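Local structure of uncharacterized protein (Borrelia turicatae, 5VJ4) at residues F266-V269 with L270-G274. The protein is of unknown function but is a putative surface protein of a relapsing fever spirochete and probably binds lipid. Sequence-based numbering, arbitrary orientation.
Sequences FNNV and LNSVG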
loop_
_atom_site.group_PDB
_atom_site.type_symbol
_atom_site.label_atom_id
_atom_site.label_comp_id
_atom_site.label_asym_id
_atom_site.label_seq_id
_atom_site.Cartn_x
_atom_site.Cartn_y
_atom_site.Cartn_z
ATOM N N PHE A 266 10.434 -6.493 -11.556
ATOM C CA PHE A 266 9.176 -5.809 -11.786
ATOM C C PHE A 266 8.059 -6.637 -11.193
ATOM O O PHE A 266 7.244 -6.128 -10.422
ATOM C CB PHE A 266 8.961 -5.623 -13.278
ATOM C CG PHE A 266 7.611 -5.113 -13.650
ATOM C CD1 PHE A 266 7.269 -3.764 -13.451
ATOM C CD2 PHE A 266 6.674 -5.963 -14.246
ATOM C CE1 PHE A 266 6.014 -3.277 -13.825
ATOM C CE2 PHE A 266 5.411 -5.481 -14.619
ATOM C CZ PHE A 266 5.084 -4.136 -14.413
ATOM N N ASN A 267 8.043 -7.922 -11.521
ATOM C CA ASN A 267 7.033 -8.781 -10.955
ATOM C C ASN A 267 7.066 -8.919 -9.440
ATOM O O ASN A 267 6.007 -9.110 -8.835
ATOM C CB ASN A 267 7.017 -10.125 -11.640
ATOM C CG ASN A 267 6.404 -10.058 -13.025
ATOM O OD1 ASN A 267 6.550 -10.973 -13.822
ATOM N ND2 ASN A 267 5.699 -8.971 -13.317
ATOM N N ASN A 268 8.255 -8.789 -8.830
ATOM C CA ASN A 268 8.317 -8.913 -7.394
ATOM C C ASN A 268 7.627 -7.768 -6.665
ATOM O O ASN A 268 6.930 -7.993 -5.661
ATOM C CB ASN A 268 9.718 -9.145 -6.828
ATOM C CG ASN A 268 9.675 -9.419 -5.302
ATOM O OD1 ASN A 268 10.631 -9.176 -4.560
ATOM N ND2 ASN A 268 8.524 -9.901 -4.825
ATOM N N VAL A 269 7.783 -6.551 -7.166
ATOM C CA VAL A 269 7.074 -5.439 -6.505
ATOM C C VAL A 269 5.570 -5.596 -6.635
ATOM O O VAL A 269 4.840 -5.342 -5.669
ATOM C CB VAL A 269 7.546 -4.025 -6.880
ATOM C CG1 VAL A 269 9.002 -3.869 -6.545
ATOM C CG2 VAL A 269 7.493 -3.867 -8.339
ATOM N N LEU A 270 5.114 -6.086 -7.786
ATOM C CA LEU A 270 3.691 -6.333 -7.938
ATOM C C LEU A 270 3.202 -7.299 -6.878
ATOM O O LEU A 270 2.210 -7.048 -6.230
ATOM C CB LEU A 270 3.378 -6.877 -9.304
ATOM C CG LEU A 270 3.706 -6.048 -10.540
ATOM C CD1 LEU A 270 2.968 -6.599 -11.747
ATOM C CD2 LEU A 270 3.378 -4.583 -10.403
ATOM N N ASN A 271 3.938 -8.387 -6.694
ATOM C CA ASN A 271 3.554 -9.358 -5.712
ATOM C C ASN A 271 3.653 -8.880 -4.291
ATOM O O ASN A 271 2.876 -9.306 -3.435
ATOM C CB ASN A 271 4.240 -10.696 -5.916
ATOM C CG ASN A 271 3.364 -11.653 -6.747
ATOM O OD1 ASN A 271 2.629 -12.465 -6.185
ATOM N ND2 ASN A 271 3.392 -11.514 -8.085
ATOM N N SER A 272 4.573 -7.966 -4.029
ATOM C CA SER A 272 4.729 -7.532 -2.643
ATOM C C SER A 272 3.543 -6.648 -2.275
ATOM O O SER A 272 2.922 -6.757 -1.196
ATOM C CB SER A 272 6.031 -6.778 -2.462
ATOM O OG SER A 272 7.074 -7.406 -3.172
ATOM N N VAL A 273 3.217 -5.799 -3.229
ATOM C CA VAL A 273 2.217 -4.782 -3.059
ATOM C C VAL A 273 0.807 -5.397 -3.056
ATOM O O VAL A 273 -0.067 -4.945 -2.328
ATOM C CB VAL A 273 2.428 -3.765 -4.194
ATOM C CG1 VAL A 273 1.135 -3.263 -4.774
ATOM C CG2 VAL A 273 3.322 -2.656 -3.707
ATOM N N GLY A 274 0.591 -6.437 -3.857
ATOM C CA GLY A 274 -0.704 -7.096 -3.900
ATOM C C GLY A 274 -1.680 -6.512 -4.908
ATOM O O GLY A 274 -1.519 -5.402 -5.437
#
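L270 packs against F266 one turn earlier in helix 263-301, and the pair is a worked example of i to i+4 side-chain contact in an alpha-helix. In F266 a chi1 of 171° sets CG anti to the backbone N and leaves the ring roughly level with its own CA along the helix; L270 reaches back so that its CG lies over one face. The nearest pair of side-chain atoms is F266 CE2 and L270 CD1, 3.9 Å apart. I249 of helix 243-256 touches both side chains, so the pair belongs to an apolar interface between helices. L270 CD1 also meets N267 ND2 at 3.9 Å, although that amide is held by Y238 and K263.

V269 and V273, again one turn apart, both rest on F333 of helix 308-334, and V273 N donates to V269 O at 3.0 Å. The second subunit packs on N268 through its K187 and on V273 through its Y277. S272 turns its hydroxyl back beside its own backbone N (chi1 -41°). To N268 O, where S272 N already donates at 2.9 Å, the hydroxyl adds a second donor: S272 OG, at 2.6 Å from above the carbonyl plane, 40° out of it.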